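Thymidylate synthase ThyX (Streptomyces cacaoi subsp. asoensis, PDB 4P5A) methylates UMP or dUMP as a flavin-dependent homotetrameric enzyme, probably with methylenetetrahydrofolate as methyl donor and NADPH as reductant. Local coordinates at residues H67-F72 / Y178-A183; S19-L24 / K222-T227; I12-V17 / E214-A219. All blocks are in the same frame, centred on the assembly; numbering follows the deposited sequence.

Interaction 1 of 3, residues H67-F72 / Y178-A183; sequences HNSMTF and YATCNA. With FAD (flavin-adenine dinucleotide), chain L.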
loop_
_atom_site.group_PDB
_atom_site.type_symbol
_atom_site.label_atom_id
_atom_site.label_comp_id
_atom_site.label_asym_id
_atom_site.label_seq_id
_atom_site.Cartn_x
_atom_site.Cartn_y
_atom_site.Cartn_z
ATOM N N HIS B 67 0.937 -5.278 13.983
ATOM C CA HIS B 67 0.168 -6.519 14.230
ATOM C C HIS B 67 -0.934 -6.241 15.247
ATOM O O HIS B 67 -0.965 -6.800 16.346
ATOM C CB HIS B 67 1.121 -7.664 14.662
ATOM C CG HIS B 67 2.067 -7.977 13.553
ATOM N ND1 HIS B 67 1.837 -8.981 12.629
ATOM C CD2 HIS B 67 3.213 -7.385 13.175
ATOM C CE1 HIS B 67 2.789 -8.992 11.714
ATOM N NE2 HIS B 67 3.649 -8.052 12.020
ATOM N N ASN B 68 -1.868 -5.343 14.887
ATOM C CA ASN B 68 -2.963 -4.967 15.751
ATOM C C ASN B 68 -3.971 -4.219 14.966
ATOM O O ASN B 68 -3.677 -3.915 13.793
ATOM C CB ASN B 68 -2.475 -4.093 16.945
ATOM C CG ASN B 68 -1.539 -2.960 16.504
ATOM O OD1 ASN B 68 -0.266 -2.938 16.762
ATOM N ND2 ASN B 68 -2.095 -2.078 15.871
ATOM N N SER B 69 -5.060 -3.795 15.573
ATOM C CA SER B 69 -6.045 -3.020 14.809
ATOM C C SER B 69 -6.848 -2.126 15.747
ATOM O O SER B 69 -7.110 -2.523 16.926
ATOM C CB SER B 69 -6.956 -3.991 14.104
ATOM O OG SER B 69 -7.926 -3.314 13.357
ATOM N N MET B 70 -7.251 -0.989 15.237
ATOM C CA MET B 70 -8.166 -0.129 15.990
ATOM C C MET B 70 -9.203 0.396 15.028
ATOM O O MET B 70 -8.810 0.821 13.918
ATOM C CB MET B 70 -7.392 1.078 16.546
ATOM C CG MET B 70 -6.565 0.661 17.834
ATOM S SD MET B 70 -5.340 2.008 18.172
ATOM C CE MET B 70 -3.980 1.706 16.906
ATOM N N THR B 71 -10.456 0.450 15.430
ATOM C CA THR B 71 -11.462 1.010 14.444
ATOM C C THR B 71 -12.146 2.172 15.122
ATOM O O THR B 71 -12.657 2.027 16.238
ATOM C CB THR B 71 -12.521 -0.029 14.131
ATOM O OG1 THR B 71 -11.915 -1.173 13.405
ATOM C CG2 THR B 71 -13.722 0.532 13.305
ATOM N N PHE B 72 -12.183 3.300 14.451
ATOM C CA PHE B 72 -12.802 4.520 14.993
ATOM C C PHE B 72 -14.051 4.875 14.214
ATOM O O PHE B 72 -14.057 4.795 12.972
ATOM C CB PHE B 72 -11.842 5.705 14.864
ATOM C CG PHE B 72 -10.608 5.553 15.708
ATOM C CD1 PHE B 72 -10.701 5.786 17.104
ATOM C CD2 PHE B 72 -9.417 5.143 15.141
ATOM C CE1 PHE B 72 -9.551 5.680 17.924
ATOM C CE2 PHE B 72 -8.264 5.012 15.949
ATOM C CZ PHE B 72 -8.357 5.263 17.327
ATOM N N TYR B 178 -16.267 4.887 9.351
ATOM C CA TYR B 178 -15.336 4.087 10.120
ATOM C C TYR B 178 -13.956 4.267 9.504
ATOM O O TYR B 178 -13.817 4.311 8.241
ATOM C CB TYR B 178 -15.729 2.623 9.939
ATOM C CG TYR B 178 -16.720 2.110 10.973
ATOM C CD1 TYR B 178 -16.699 0.756 11.399
ATOM C CD2 TYR B 178 -17.723 2.925 11.463
ATOM C CE1 TYR B 178 -17.721 0.261 12.309
ATOM C CE2 TYR B 178 -18.736 2.449 12.340
ATOM C CZ TYR B 178 -18.682 1.085 12.782
ATOM O OH TYR B 178 -19.706 0.726 13.685
ATOM N N ALA B 179 -12.955 4.328 10.368
ATOM C CA ALA B 179 -11.513 4.499 9.964
ATOM C C ALA B 179 -10.754 3.496 10.851
ATOM O O ALA B 179 -10.844 3.540 12.131
ATOM C CB ALA B 179 -11.009 5.931 10.256
ATOM N N THR B 180 -10.109 2.532 10.190
ATOM C CA THR B 180 -9.387 1.454 10.881
ATOM C C THR B 180 -7.866 1.556 10.567
ATOM O O THR B 180 -7.478 1.788 9.432
ATOM C CB THR B 180 -9.977 0.021 10.457
ATOM O OG1 THR B 180 -11.340 -0.078 10.977
ATOM C CG2 THR B 180 -9.147 -1.122 11.058
ATOM N N CYS B 181 -7.027 1.387 11.601
ATOM C CA CYS B 181 -5.554 1.567 11.410
ATOM C C CYS B 181 -4.908 0.565 12.336
ATOM O O CYS B 181 -5.568 0.056 13.258
ATOM C CB CYS B 181 -5.048 3.016 11.847
ATOM S SG CYS B 181 -5.578 3.441 13.449
ATOM N N ASN B 182 -3.686 0.206 12.008
ATOM C CA ASN B 182 -2.823 -0.416 13.018
ATOM C C ASN B 182 -2.008 0.710 13.706
ATOM O O ASN B 182 -2.031 1.886 13.264
ATOM C CB ASN B 182 -1.947 -1.521 12.438
ATOM C CG ASN B 182 -1.007 -1.009 11.339
ATOM O OD1 ASN B 182 -0.279 -0.026 11.563
ATOM N ND2 ASN B 182 -1.035 -1.645 10.111
ATOM N N ALA B 183 -1.279 0.347 14.778
ATOM C CA ALA B 183 -0.637 1.418 15.546
ATOM C C ALA B 183 0.485 2.113 14.751
ATOM O O ALA B 183 0.755 3.306 14.964
ATOM C CB ALA B 183 0.016 0.790 16.824
HETATM P PA FAD L . 7.645 -0.492 3.149
HETATM O O1A FAD L . 8.081 -0.009 1.915
HETATM O O2A FAD L . 6.953 -1.789 3.132
HETATM O O5B FAD L . 6.586 0.604 3.672
HETATM C C5B FAD L . 6.932 1.899 3.615
HETATM C C4B FAD L . 6.207 2.723 4.767
HETATM O O4B FAD L . 4.835 2.630 4.294
HETATM C C3B FAD L . 6.198 2.099 6.157
HETATM O O3B FAD L . 7.366 2.661 6.764
HETATM C C2B FAD L . 4.937 2.649 6.774
HETATM O O2B FAD L . 5.068 4.072 7.121
HETATM C C1B FAD L . 4.022 2.487 5.559
HETATM N N9A FAD L . 3.311 1.181 5.496
HETATM C C8A FAD L . 3.293 0.311 4.439
HETATM N N7A FAD L . 2.404 -0.690 4.745
HETATM C C5A FAD L . 1.889 -0.462 5.989
HETATM C C6A FAD L . 0.991 -1.165 6.773
HETATM N N6A FAD L . 0.370 -2.268 6.346
HETATM N N1A FAD L . 0.662 -0.641 7.996
HETATM C C2A FAD L . 1.203 0.509 8.401
HETATM N N3A FAD L . 2.087 1.229 7.630
HETATM C C4A FAD L . 2.466 0.738 6.433
HETATM N N1 FAD L . 11.976 -7.916 9.182
HETATM C C2 FAD L . 11.638 -9.012 9.826
HETATM O O2 FAD L . 10.631 -9.660 9.494
HETATM N N3 FAD L . 12.375 -9.449 10.939
HETATM C C4 FAD L . 13.450 -8.743 11.411
HETATM O O4 FAD L . 14.074 -9.155 12.424
HETATM C C4X FAD L . 13.837 -7.554 10.730
HETATM N N5 FAD L . 14.898 -6.817 11.170
HETATM C C5X FAD L . 15.348 -5.757 10.368
HETATM C C6 FAD L . 16.576 -5.068 10.680
HETATM C C7 FAD L . 16.983 -4.034 9.804
HETATM C C7M FAD L . 18.317 -3.307 10.226
HETATM C C8 FAD L . 16.281 -3.658 8.644
HETATM C C8M FAD L . 16.631 -2.506 7.661
HETATM C C9 FAD L . 15.101 -4.352 8.355
HETATM C C9A FAD L . 14.642 -5.349 9.212
HETATM N N10 FAD L . 13.468 -6.075 8.845
HETATM C C10 FAD L . 13.105 -7.144 9.597
HETATM C "C1'" FAD L . 12.618 -5.673 7.696
HETATM C "C2'" FAD L . 11.695 -4.482 8.212
HETATM O "O2'" FAD L . 10.778 -4.885 9.269
HETATM C "C3'" FAD L . 10.838 -3.979 7.055
HETATM O "O3'" FAD L . 10.110 -5.074 6.503
HETATM C "C4'" FAD L . 11.697 -3.340 5.928
HETATM O "O4'" FAD L . 12.675 -2.510 6.515
HETATM C "C5'" FAD L . 10.843 -2.481 5.020
HETATM O "O5'" FAD L . 10.485 -1.275 5.809
HETATM P P FAD L . 8.998 -0.673 5.703
HETATM O O1P FAD L . 7.981 -1.621 6.155
HETATM O O2P FAD L . 9.103 0.561 6.580
HETATM O O3P FAD L . 8.875 -0.333 4.156
#
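Asn182 meets the adenine of FAD through its amide: Asn182 ND2 donates to FAD N1A over 2.9 Å, almost perfectly straight at 178°. The other end of the same amide, OD1, caps the backbone N of Ala185, so both polar atoms are engaged and the rotation of the group is well fixed. Asn182 is delivered to this place by strand 174-181, which runs antiparallel to strand 69-77. Met70 and Cys181 form a hydrogen-bonded pair, with Met70 N to Cys181 O at 2.8 Å and a return bond from Cys181 N. Phe72 and Ala179 form the next, with Phe72 N to Ala179 O at 2.7 Å. In the non-hydrogen-bonded pair between them, the hydroxyls of Thr71 and Thr180 share a hydrogen bond, OG1 to OG1, at 2.7 Å, and Thr180 OG1 is also hydrogen-bonded to His67 ND1 of the second subunit. On the other face Cys181 SG lies in the plane of the Phe72 ring, at its edge, 4.0 Å from Phe72 CE2, while Met70 CE reaches Ala183 CA at 3.6 Å. An antiparallel ladder thus runs into the N-cap of helix 183-193, which here forms part of the FAD site shared between ThyX subunits.

Interaction 2 of 3, residues S19-L24 / K222-T227; sequences SSASDL and KLMPVT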
loop_
_atom_site.group_PDB
_atom_site.type_symbol
_atom_site.label_atom_id
_atom_site.label_comp_id
_atom_site.label_asym_id
_atom_site.label_seq_id
_atom_site.Cartn_x
_atom_site.Cartn_y
_atom_site.Cartn_z
ATOM N N SER B 19 -11.286 -2.752 18.976
ATOM C CA SER B 19 -9.838 -2.807 18.739
ATOM C C SER B 19 -9.300 -4.149 19.106
ATOM O O SER B 19 -9.989 -4.949 19.869
ATOM C CB SER B 19 -9.120 -1.767 19.625
ATOM O OG SER B 19 -9.389 -1.969 21.039
ATOM N N SER B 20 -8.086 -4.439 18.655
ATOM C CA SER B 20 -7.373 -5.529 19.227
ATOM C C SER B 20 -5.931 -5.017 19.197
ATOM O O SER B 20 -5.235 -5.176 18.172
ATOM C CB SER B 20 -7.546 -6.756 18.331
ATOM O OG SER B 20 -6.712 -7.778 18.778
ATOM N N ALA B 21 -5.561 -4.300 20.235
ATOM C CA ALA B 21 -4.233 -3.655 20.229
ATOM C C ALA B 21 -3.708 -3.536 21.608
ATOM O O ALA B 21 -4.465 -3.128 22.568
ATOM C CB ALA B 21 -4.333 -2.264 19.673
ATOM N N SER B 22 -2.451 -3.932 21.761
ATOM C CA SER B 22 -1.822 -3.830 23.102
ATOM C C SER B 22 -0.319 -3.788 22.900
ATOM O O SER B 22 0.193 -4.177 21.845
ATOM C CB SER B 22 -2.181 -5.101 23.904
ATOM O OG SER B 22 -1.557 -6.258 23.309
ATOM N N ASP B 23 0.418 -3.349 23.948
ATOM C CA ASP B 23 1.832 -3.398 23.810
ATOM C C ASP B 23 2.385 -4.781 23.710
ATOM O O ASP B 23 3.346 -5.031 23.017
ATOM C CB ASP B 23 2.454 -2.708 25.065
ATOM C CG ASP B 23 2.114 -1.148 25.157
ATOM O OD1 ASP B 23 1.694 -0.665 26.250
ATOM O OD2 ASP B 23 2.245 -0.399 24.123
ATOM N N LEU B 24 1.742 -5.723 24.407
ATOM C CA LEU B 24 2.171 -7.107 24.305
ATOM C C LEU B 24 2.119 -7.635 22.872
ATOM O O LEU B 24 2.979 -8.428 22.493
ATOM C CB LEU B 24 1.272 -7.944 25.194
ATOM C CG LEU B 24 1.509 -9.429 24.929
ATOM C CD1 LEU B 24 2.817 -9.992 25.589
ATOM C CD2 LEU B 24 0.223 -10.262 25.261
ATOM N N LYS B 222 -4.541 4.706 25.892
ATOM C CA LYS B 222 -5.105 3.736 26.867
ATOM C C LYS B 222 -4.902 2.338 26.446
ATOM O O LYS B 222 -4.724 1.467 27.324
ATOM C CB LYS B 222 -6.633 4.006 27.080
ATOM C CG LYS B 222 -6.875 5.245 27.723
ATOM C CD LYS B 222 -8.416 5.617 27.569
ATOM C CE LYS B 222 -8.558 7.125 27.876
ATOM N NZ LYS B 222 -9.955 7.738 27.674
ATOM N N LEU B 223 -4.909 2.049 25.129
ATOM C CA LEU B 223 -4.705 0.672 24.722
ATOM C C LEU B 223 -3.228 0.273 24.694
ATOM O O LEU B 223 -2.898 -0.897 24.923
ATOM C CB LEU B 223 -5.194 0.513 23.242
ATOM C CG LEU B 223 -6.644 0.921 23.090
ATOM C CD1 LEU B 223 -6.991 0.782 21.515
ATOM C CD2 LEU B 223 -7.468 -0.122 23.756
ATOM N N MET B 224 -2.336 1.245 24.362
ATOM C CA MET B 224 -0.933 0.906 24.186
ATOM C C MET B 224 -0.087 1.960 24.850
ATOM O O MET B 224 0.634 2.711 24.204
ATOM C CB MET B 224 -0.622 0.896 22.666
ATOM C CG MET B 224 -1.458 -0.298 21.939
ATOM S SD MET B 224 -1.007 -0.432 20.148
ATOM C CE MET B 224 0.699 -1.030 20.095
ATOM N N PRO B 225 -0.153 2.004 26.160
ATOM C CA PRO B 225 0.540 3.100 26.866
ATOM C C PRO B 225 2.044 3.091 26.745
ATOM O O PRO B 225 2.614 4.236 26.659
ATOM C CB PRO B 225 0.102 2.913 28.347
ATOM C CG PRO B 225 -0.241 1.411 28.463
ATOM C CD PRO B 225 -0.833 1.057 27.067
ATOM N N VAL B 226 2.698 1.943 26.668
ATOM C CA VAL B 226 4.168 1.999 26.611
ATOM C C VAL B 226 4.574 2.504 25.204
ATOM O O VAL B 226 5.553 3.256 25.070
ATOM C CB VAL B 226 4.718 0.553 26.837
ATOM C CG1 VAL B 226 6.266 0.465 26.632
ATOM C CG2 VAL B 226 4.282 0.042 28.260
ATOM N N THR B 227 3.897 1.978 24.184
ATOM C CA THR B 227 4.142 2.480 22.812
ATOM C C THR B 227 3.919 3.996 22.726
ATOM O O THR B 227 4.714 4.743 22.057
ATOM C CB THR B 227 3.249 1.693 21.779
ATOM O OG1 THR B 227 3.630 0.343 21.856
ATOM C CG2 THR B 227 3.659 2.180 20.302
HETATM O O HOH W 1 -1.208 -2.605 26.243
#
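The Asp23 carboxylate lies across the first turn of helix 225-233, with its two oxygens meeting successive residues. Its CG, anti to the carbonyl carbon of Asp23 and beside the backbone N (chi1 -65°), turns the group toward the helix start. Asp23 OD1 accepts from Val226 N at 2.8 Å, and Asp23 OD2 from Thr227 N at 2.9 Å. Both N-H groups approach from above the carboxylate plane, 34° and 45° out of it. Asp23 OD2 is gripped a second time by Thr227 OG1, which donates over 2.8 Å to the anti lone pair, the two side chains lying alongside one another and pointing opposite ways. Met224, at the N-cap, has no side-chain oxygen to accept these N-H groups; the carboxylate of Asp23, some 200 residues earlier, does so instead, and the positive end of the helix would probably favour its ionised form. Pro225 has no N-H to offer, and its CD rests against Asp23 OD1. A water accepts from Asp23 N and donates to Leu223 O at 2.7 Å. The Met224 chain, bent at its end, brings SD to 3.8 Å from Ala21 CB and CE close to Ser22 O, while Leu223 CD1 lies 3.7 Å from Ser19 OG. Ile53 of helix 48-58 packs against Asp23, Val226 and Thr227, Met70 of strand 69-77 lies against Ser19, Ala21 and Leu223, and helix 183-193 touches Met224 and Thr227.

Interaction 3 of 3, residues I12-V17 / E214-A219; sequences ITVELV and EQMETA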
loop_
_atom_site.group_PDB
_atom_site.type_symbol
_atom_site.label_atom_id
_atom_site.label_comp_id
_atom_site.label_asym_id
_atom_site.label_seq_id
_atom_site.Cartn_x
_atom_site.Cartn_y
_atom_site.Cartn_z
ATOM N N ILE B 12 -16.249 17.792 16.704
ATOM C CA ILE B 12 -15.722 16.776 15.803
ATOM C C ILE B 12 -15.575 15.592 16.703
ATOM O O ILE B 12 -14.951 15.727 17.768
ATOM C CB ILE B 12 -14.323 17.174 15.444
ATOM C CG1 ILE B 12 -14.256 18.509 14.724
ATOM C CG2 ILE B 12 -13.799 16.137 14.468
ATOM C CD1 ILE B 12 -14.702 18.473 13.418
ATOM N N THR B 13 -16.221 14.496 16.386
ATOM C CA THR B 13 -16.244 13.396 17.351
ATOM C C THR B 13 -15.560 12.151 16.824
ATOM O O THR B 13 -15.551 11.877 15.627
ATOM C CB THR B 13 -17.610 13.029 17.771
ATOM O OG1 THR B 13 -18.264 12.429 16.714
ATOM C CG2 THR B 13 -18.439 14.270 18.230
ATOM N N VAL B 14 -14.933 11.452 17.733
ATOM C CA VAL B 14 -14.158 10.216 17.448
ATOM C C VAL B 14 -14.542 9.264 18.582
ATOM O O VAL B 14 -14.490 9.627 19.808
ATOM C CB VAL B 14 -12.655 10.478 17.519
ATOM C CG1 VAL B 14 -11.902 9.184 17.521
ATOM C CG2 VAL B 14 -12.176 11.372 16.340
ATOM N N GLU B 15 -14.992 8.073 18.203
ATOM C CA GLU B 15 -15.240 7.014 19.242
ATOM C C GLU B 15 -14.475 5.805 18.823
ATOM O O GLU B 15 -14.557 5.412 17.689
ATOM C CB GLU B 15 -16.733 6.649 19.282
ATOM C CG GLU B 15 -17.615 7.857 19.723
ATOM C CD GLU B 15 -19.089 7.709 19.261
ATOM O OE1 GLU B 15 -19.649 8.747 18.792
ATOM O OE2 GLU B 15 -19.618 6.537 19.327
ATOM N N LEU B 16 -13.875 5.087 19.790
ATOM C CA LEU B 16 -13.267 3.795 19.417
ATOM C C LEU B 16 -14.396 2.699 19.379
ATOM O O LEU B 16 -15.129 2.468 20.376
ATOM C CB LEU B 16 -12.192 3.425 20.473
ATOM C CG LEU B 16 -11.550 2.052 20.256
ATOM C CD1 LEU B 16 -10.563 2.200 19.085
ATOM C CD2 LEU B 16 -10.707 1.684 21.528
ATOM N N VAL B 17 -14.635 2.124 18.226
ATOM C CA VAL B 17 -15.700 1.133 17.969
ATOM C C VAL B 17 -15.191 -0.205 18.410
ATOM O O VAL B 17 -15.943 -0.979 19.011
ATOM C CB VAL B 17 -15.978 0.996 16.426
ATOM C CG1 VAL B 17 -16.892 -0.226 16.073
ATOM C CG2 VAL B 17 -16.442 2.254 15.822
ATOM N N GLU B 214 -6.150 14.239 17.914
ATOM C CA GLU B 214 -5.925 14.232 19.375
ATOM C C GLU B 214 -6.849 13.239 20.081
ATOM O O GLU B 214 -6.448 12.563 21.021
ATOM C CB GLU B 214 -6.151 15.690 19.971
ATOM C CG GLU B 214 -5.079 16.605 19.472
ATOM C CD GLU B 214 -5.367 18.118 19.729
ATOM O OE1 GLU B 214 -6.585 18.513 19.887
ATOM O OE2 GLU B 214 -4.347 18.859 19.740
ATOM N N GLN B 215 -8.043 13.076 19.573
ATOM C CA GLN B 215 -8.952 12.146 20.215
ATOM C C GLN B 215 -8.547 10.704 19.935
ATOM O O GLN B 215 -8.747 9.832 20.771
ATOM C CB GLN B 215 -10.396 12.429 19.773
ATOM C CG GLN B 215 -10.929 13.816 20.253
ATOM C CD GLN B 215 -12.381 14.001 19.730
ATOM O OE1 GLN B 215 -13.269 13.172 19.986
ATOM N NE2 GLN B 215 -12.578 15.003 18.911
ATOM N N MET B 216 -8.069 10.456 18.706
ATOM C CA MET B 216 -7.607 9.127 18.406
ATOM C C MET B 216 -6.458 8.818 19.344
ATOM O O MET B 216 -6.283 7.702 19.813
ATOM C CB MET B 216 -7.121 9.058 16.922
ATOM C CG MET B 216 -8.354 8.981 16.038
ATOM S SD MET B 216 -7.724 9.050 14.314
ATOM C CE MET B 216 -9.244 8.729 13.381
ATOM N N GLU B 217 -5.529 9.742 19.464
ATOM C CA GLU B 217 -4.326 9.498 20.305
ATOM C C GLU B 217 -4.661 9.215 21.759
ATOM O O GLU B 217 -4.037 8.358 22.387
ATOM C CB GLU B 217 -3.377 10.726 20.195
ATOM C CG GLU B 217 -2.052 10.479 20.950
ATOM C CD GLU B 217 -0.950 11.503 20.625
ATOM O OE1 GLU B 217 -1.138 12.385 19.738
ATOM O OE2 GLU B 217 0.125 11.369 21.238
ATOM N N THR B 218 -5.590 9.987 22.277
ATOM C CA THR B 218 -6.043 9.783 23.675
ATOM C C THR B 218 -6.621 8.371 23.852
ATOM O O THR B 218 -6.260 7.653 24.841
ATOM C CB THR B 218 -7.125 10.826 24.006
ATOM O OG1 THR B 218 -6.508 12.124 24.045
ATOM C CG2 THR B 218 -7.768 10.453 25.440
ATOM N N ALA B 219 -7.401 7.915 22.885
ATOM C CA ALA B 219 -7.905 6.528 22.941
ATOM C C ALA B 219 -6.776 5.506 22.834
ATOM O O ALA B 219 -6.680 4.536 23.560
ATOM C CB ALA B 219 -8.995 6.250 21.856
#
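With CG anti to its own carbonyl carbon (chi1 -66°) and the chain extended beyond, Gln215 reaches out from its helix and lays its amide against the backbone of the segment 12-17. Gln215 NE2 donates to Ile12 O over 2.7 Å at 166°; the acceptor lies in the amide plane of Gln215, but the donor sits above the plane of the Ile12 carbonyl. At the other end of the amide, Gln215 OE1 takes a weak bond from Val14 N at 3.3 Å. One side chain therefore serves a C=O and an N-H two residues apart, on the margin of strand 13-20, which is outermost in the antiparallel sheet of this chain. NE2 also has a weak bond to Met211 O one turn earlier in the helix. Helix 207-223 covers the sheet face bearing Val14, Leu16 and Phe72, its short segment running 8.2 Å from the strand axis at 29°, a helix-on-sheet layer within the ThyX fold. An alanine in place of Gln215 would remove both amide bonds to the strand and would probably leave Ile12 O and Val14 N less firmly held against the helix. Beneath the amide, Val14 makes most of the apolar contact: Val14 CB touches Gln215 CB at 3.7 Å, and Val14 CG1, anti to the backbone N, meets Met216 CG at 3.9 Å, the two side chains crossing at about a right angle. Further along, Leu16 CB faces Ala219 CB at a looser 4.5 Å. Met216 itself continues inward to Leu186 and Phe189 of helix 183-193.

In the fold
From the N terminus, strand 13-20 comes first, and interaction 3 joins it to helix 207-223, closing a loop over most of the chain. Interaction 2 starts where the same strand gives way to helix 23-30 and ends at the junction of helices 207-223 and 225-233, so these two contacts cross along the chain. Interaction 1, between strands 69-77 and 174-181, is nested inside both loops. Strand 69-77 lies beside strand 13-20, and the backbone links the contacts directly: Thr71 O approaches Val17 N, and Ser69 O approaches Ser20 N. Interaction 1 pairs two strands of the sheet; interactions 2 and 3 tie its edge strand and the following turn to the C-terminal helices, Leu223 packing on Leu16 between them.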